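Local atomic coordinates of putative peptidase M23 (Pseudomonas aeruginosa PAO1, PDB entry 2HSI), a protein that is a putative zinc metallopeptidase of family M23, probably an endopeptidase, whose chain carries a bound zinc ion. Residues V74-S79 with F100-K105; L134-A139 with V201-D206. All coordinates share one frame; numbering follows the deposited sequence.

Contact 1: V74-S79 with F100-K105; sequences VGIPLS and FSVGSK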
loop_
_atom_site.group_PDB
_atom_site.type_symbol
_atom_site.label_atom_id
_atom_site.label_comp_id
_atom_site.label_asym_id
_atom_site.label_seq_id
_atom_site.Cartn_x
_atom_site.Cartn_y
_atom_site.Cartn_z
ATOM N N VAL A 74 5.638 -7.155 -5.718
ATOM C CA VAL A 74 4.418 -7.939 -5.495
ATOM C C VAL A 74 4.078 -7.972 -4.012
ATOM O O VAL A 74 4.910 -8.367 -3.195
ATOM C CB VAL A 74 4.584 -9.419 -5.995
ATOM C CG1 VAL A 74 3.261 -10.193 -5.917
ATOM C CG2 VAL A 74 5.135 -9.480 -7.421
ATOM N N GLY A 75 2.858 -7.559 -3.672
ATOM C CA GLY A 75 2.374 -7.646 -2.295
ATOM C C GLY A 75 1.884 -9.055 -1.993
ATOM O O GLY A 75 1.120 -9.623 -2.772
ATOM N N ILE A 76 2.333 -9.615 -0.868
ATOM C CA ILE A 76 1.950 -10.973 -0.461
ATOM C C ILE A 76 0.967 -10.910 0.711
ATOM O O ILE A 76 1.332 -10.467 1.798
ATOM C CB ILE A 76 3.180 -11.828 -0.047
ATOM C CG1 ILE A 76 4.324 -11.701 -1.065
ATOM C CG2 ILE A 76 2.779 -13.289 0.181
ATOM C CD1 ILE A 76 3.989 -12.149 -2.483
ATOM N N PRO A 77 -0.291 -11.343 0.491
ATOM C CA PRO A 77 -1.245 -11.296 1.619
ATOM C C PRO A 77 -0.768 -12.067 2.853
ATOM O O PRO A 77 -0.038 -13.059 2.729
ATOM C CB PRO A 77 -2.501 -11.934 1.040
ATOM C CG PRO A 77 -2.382 -11.742 -0.441
ATOM C CD PRO A 77 -0.929 -11.839 -0.744
ATOM N N LEU A 78 -1.168 -11.600 4.029
ATOM C CA LEU A 78 -0.781 -12.230 5.297
ATOM C C LEU A 78 -1.289 -13.679 5.424
ATOM O O LEU A 78 -0.663 -14.505 6.083
ATOM C CB LEU A 78 -1.236 -11.367 6.484
ATOM C CG LEU A 78 -0.594 -11.622 7.857
ATOM C CD1 LEU A 78 0.893 -11.254 7.889
ATOM C CD2 LEU A 78 -1.354 -10.880 8.950
ATOM N N SER A 79 -2.392 -13.989 4.752
ATOM C CA SER A 79 -2.952 -15.344 4.748
ATOM C C SER A 79 -2.250 -16.334 3.793
ATOM O O SER A 79 -2.572 -17.526 3.787
ATOM C CB SER A 79 -4.458 -15.289 4.456
ATOM O OG SER A 79 -4.709 -14.819 3.146
ATOM N N PHE A 100 8.057 -17.515 -8.092
ATOM C CA PHE A 100 8.835 -16.977 -7.004
ATOM C C PHE A 100 8.466 -17.752 -5.737
ATOM O O PHE A 100 7.582 -18.588 -5.770
ATOM C CB PHE A 100 8.651 -15.458 -6.869
ATOM C CG PHE A 100 7.248 -15.019 -6.508
ATOM C CD1 PHE A 100 6.927 -14.710 -5.196
ATOM C CD2 PHE A 100 6.269 -14.859 -7.491
ATOM C CE1 PHE A 100 5.640 -14.274 -4.863
ATOM C CE2 PHE A 100 4.984 -14.429 -7.169
ATOM C CZ PHE A 100 4.673 -14.131 -5.846
ATOM N N SER A 101 9.154 -17.489 -4.638
ATOM C CA SER A 101 8.908 -18.250 -3.417
ATOM C C SER A 101 8.538 -17.325 -2.276
ATOM O O SER A 101 9.094 -16.233 -2.139
ATOM C CB SER A 101 10.141 -19.084 -3.051
ATOM O OG SER A 101 10.443 -20.006 -4.088
ATOM N N VAL A 102 7.580 -17.765 -1.469
ATOM C CA VAL A 102 7.250 -17.081 -0.227
ATOM C C VAL A 102 7.807 -17.932 0.925
ATOM O O VAL A 102 7.466 -19.115 1.059
ATOM C CB VAL A 102 5.727 -16.822 -0.110
ATOM C CG1 VAL A 102 5.342 -16.337 1.278
ATOM C CG2 VAL A 102 5.276 -15.787 -1.157
ATOM N N GLY A 103 8.702 -17.334 1.707
ATOM C CA GLY A 103 9.278 -17.990 2.884
ATOM C C GLY A 103 8.421 -17.706 4.099
ATOM O O GLY A 103 7.436 -16.982 4.001
ATOM N N SER A 104 8.783 -18.265 5.248
ATOM C CA SER A 104 7.956 -18.104 6.446
ATOM C C SER A 104 8.417 -16.944 7.324
ATOM O O SER A 104 9.589 -16.561 7.287
ATOM C CB SER A 104 7.903 -19.405 7.255
ATOM O OG SER A 104 9.185 -19.761 7.725
ATOM N N LYS A 105 7.482 -16.386 8.094
ATOM C CA LYS A 105 7.799 -15.411 9.136
ATOM C C LYS A 105 6.927 -15.642 10.371
ATOM O O LYS A 105 7.367 -15.438 11.504
ATOM C CB LYS A 105 7.626 -13.978 8.629
ATOM C CG LYS A 105 8.418 -12.948 9.424
ATOM C CD LYS A 105 7.924 -11.532 9.192
ATOM C CE LYS A 105 8.562 -10.585 10.190
ATOM N NZ LYS A 105 8.019 -9.200 10.135
#
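The backbones at Val74 and Ile76 face those at Phe100 and Val102 from a distance, with 10.2 Å between Val74 CA and Phe100 CA and 8.1 Å between Ile76 CA and Val102 CA, and no hydrogen bond joins the two segments. Side chains bridge the gap, all four with their CB atoms directed toward the other segment. In the conformer described here, one of two modelled, Ile76 does most of the touching. Its CD1 reaches the edge of the Phe100 ring, near the ring plane, 3.6 Å from Phe100 CE1, while its CG2 lies 3.8 Å from Val102 CG2, the two branched side chains running antiparallel alongside each other. Strands 70-75 and 96-102 belong to one six-stranded antiparallel sheet of the M23 N-terminal domain, an E-set family, but three strands separate them in its order. That they touch, and that Phe100 also meets Ala40 and Val42 of strand 39-43, is consistent with a sheet folded over on itself. Phe100 CG sits between its own backbone N and carbonyl carbon (chi1 64°), and Val74 CG1 approaches the ring obliquely, 4.2 Å from Phe100 CZ. Tyr55 touches Val74 and Ile76 and meets the Phe100 ring with planes inclined at about 55°.

Contact 2: L134-A139 with V201-D206; sequences LAEQTA and VILIGD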
loop_
_atom_site.group_PDB
_atom_site.type_symbol
_atom_site.label_atom_id
_atom_site.label_comp_id
_atom_site.label_asym_id
_atom_site.label_seq_id
_atom_site.Cartn_x
_atom_site.Cartn_y
_atom_site.Cartn_z
ATOM N N LEU A 134 -17.408 -0.665 3.759
ATOM C CA LEU A 134 -16.510 -1.762 3.409
ATOM C C LEU A 134 -16.339 -1.879 1.896
ATOM O O LEU A 134 -15.217 -2.047 1.416
ATOM C CB LEU A 134 -16.991 -3.097 4.007
ATOM C CG LEU A 134 -16.265 -4.388 3.590
ATOM C CD1 LEU A 134 -14.805 -4.401 4.062
ATOM C CD2 LEU A 134 -17.019 -5.625 4.087
ATOM N N ALA A 135 -17.440 -1.765 1.157
ATOM C CA ALA A 135 -17.411 -1.849 -0.308
ATOM C C ALA A 135 -16.592 -0.732 -0.967
ATOM O O ALA A 135 -15.881 -0.976 -1.946
ATOM C CB ALA A 135 -18.816 -1.873 -0.869
ATOM N N GLU A 136 -16.702 0.484 -0.431
ATOM C CA GLU A 136 -15.948 1.639 -0.943
ATOM C C GLU A 136 -14.454 1.444 -0.752
ATOM O O GLU A 136 -13.652 1.718 -1.661
ATOM C CB GLU A 136 -16.359 2.926 -0.222
ATOM C CG GLU A 136 -17.705 3.478 -0.626
ATOM C CD GLU A 136 -18.128 4.661 0.228
ATOM O OE1 GLU A 136 -17.253 5.336 0.826
ATOM O OE2 GLU A 136 -19.342 4.914 0.302
ATOM N N GLN A 137 -14.081 0.989 0.439
ATOM C CA GLN A 137 -12.679 0.778 0.771
ATOM C C GLN A 137 -12.067 -0.389 -0.008
ATOM O O GLN A 137 -10.917 -0.312 -0.453
ATOM C CB GLN A 137 -12.510 0.594 2.273
ATOM C CG GLN A 137 -12.666 1.899 3.035
ATOM C CD GLN A 137 -12.687 1.713 4.533
ATOM O OE1 GLN A 137 -11.688 1.944 5.203
ATOM N NE2 GLN A 137 -13.836 1.303 5.071
ATOM N N THR A 138 -12.850 -1.455 -0.182
ATOM C CA THR A 138 -12.439 -2.619 -0.979
ATOM C C THR A 138 -12.164 -2.217 -2.446
ATOM O O THR A 138 -11.108 -2.563 -3.013
ATOM C CB THR A 138 -13.496 -3.758 -0.872
ATOM O OG1 THR A 138 -13.590 -4.189 0.496
ATOM C CG2 THR A 138 -13.122 -4.947 -1.742
ATOM N N ALA A 139 -13.085 -1.449 -3.026
ATOM C CA ALA A 139 -12.920 -0.913 -4.379
ATOM C C ALA A 139 -11.682 -0.029 -4.520
ATOM O O ALA A 139 -10.968 -0.127 -5.517
ATOM C CB ALA A 139 -14.161 -0.160 -4.816
ATOM N N VAL A 201 -5.462 11.467 -4.323
ATOM C CA VAL A 201 -6.475 11.105 -3.321
ATOM C C VAL A 201 -7.649 10.439 -4.045
ATOM O O VAL A 201 -8.346 11.081 -4.822
ATOM C CB VAL A 201 -6.942 12.334 -2.503
ATOM C CG1 VAL A 201 -7.942 11.917 -1.421
ATOM C CG2 VAL A 201 -5.736 13.048 -1.869
ATOM N N ILE A 202 -7.818 9.136 -3.831
ATOM C CA ILE A 202 -8.849 8.371 -4.532
ATOM C C ILE A 202 -10.038 7.999 -3.638
ATOM O O ILE A 202 -11.050 7.474 -4.128
ATOM C CB ILE A 202 -8.275 7.099 -5.212
ATOM C CG1 ILE A 202 -7.576 6.190 -4.192
ATOM C CG2 ILE A 202 -7.352 7.509 -6.365
ATOM C CD1 ILE A 202 -7.389 4.723 -4.640
ATOM N N LEU A 203 -9.920 8.284 -2.343
ATOM C CA LEU A 203 -11.034 8.032 -1.403
ATOM C C LEU A 203 -10.918 8.834 -0.109
ATOM O O LEU A 203 -9.851 8.926 0.486
ATOM C CB LEU A 203 -11.180 6.526 -1.090
ATOM C CG LEU A 203 -12.401 6.062 -0.270
ATOM C CD1 LEU A 203 -13.703 6.541 -0.879
ATOM C CD2 LEU A 203 -12.438 4.559 -0.098
ATOM N N ILE A 204 -12.032 9.443 0.285
ATOM C CA ILE A 204 -12.159 10.150 1.550
ATOM C C ILE A 204 -13.471 9.663 2.154
ATOM O O ILE A 204 -14.495 9.630 1.483
ATOM C CB ILE A 204 -12.173 11.688 1.361
ATOM C CG1 ILE A 204 -10.778 12.192 0.989
ATOM C CG2 ILE A 204 -12.647 12.418 2.638
ATOM C CD1 ILE A 204 -10.747 13.674 0.579
ATOM N N GLY A 205 -13.423 9.228 3.399
ATOM C CA GLY A 205 -14.637 8.808 4.071
ATOM C C GLY A 205 -14.625 9.174 5.533
ATOM O O GLY A 205 -13.596 9.552 6.087
ATOM N N ASP A 206 -15.801 9.096 6.136
ATOM C CA ASP A 206 -15.929 9.190 7.580
ATOM C C ASP A 206 -16.708 7.951 7.971
ATOM O O ASP A 206 -17.941 7.918 7.921
ATOM C CB ASP A 206 -16.641 10.474 8.017
ATOM C CG ASP A 206 -16.344 10.850 9.472
ATOM O OD1 ASP A 206 -16.112 9.953 10.315
ATOM O OD2 ASP A 206 -16.347 12.058 9.786
HETATM O O HOH W 1 -17.510 8.101 1.660
#
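Leu203 pushes its isobutyl group against the backbone of helix 127-141, where Leu203 CD2 comes to 3.5 Å from Glu136 O and 3.9 Å from Gln137 CA. This is helix-on-sheet packing: the helix lies over strand 199-207, part of the antiparallel sheet of the M23 peptidase region, and Leu203 is the strand residue that makes the direct contact, largely methyl against backbone carbonyl and aliphatic chain. With CG anti to the backbone N (chi1 -172°), the leucine reaches out from the strand and crosses the Glu136 and Gln137 side chains at about a right angle. Its two methyls divide the work: CD1 lies 4.1 Å from Glu136 OE1, and CD2 lies 4.1 Å from Gln137 CG. Beside them a water bridges the segments, donating to Glu136 OE1 at 2.9 Å and, weakly, to Ile204 O at 3.4 Å.

The polar ends of both helix side chains are held by further partners. Glu136 OE2 forms a salt bridge with Arg132, one turn earlier, and OE1 accepts a hydrogen bond from the Tyr207 hydroxyl, so the carboxylate is gripped from helix and strand alike. Phe215 of strand 213-219 touches both Gln137 and Leu203 from the neighbouring strand. The rotation of the Gln137 amide is fixed at both ends, OE1 bonding to Asn210 ND2 and NE2 to Glu133 O.

Contact 1 and contact 2 lie on opposite sides of the chain's centre, with their own centres 25 Å apart. Their nearest atoms are about 13 Å apart, too far to touch. They follow in series: residues 100-105 close contact 1, and helix 127-141, which opens contact 2, begins soon after the unmodelled residues 106-123. Contact 1 lies in the M23 N-terminal domain, away from the zinc site. Contact 2 is nearer the metal, bound by His180, Asp184, His259 and His261: the Gln137 side chain is about 9 Å from that of His261 and about 12 Å from the zinc ion, beyond direct coordination.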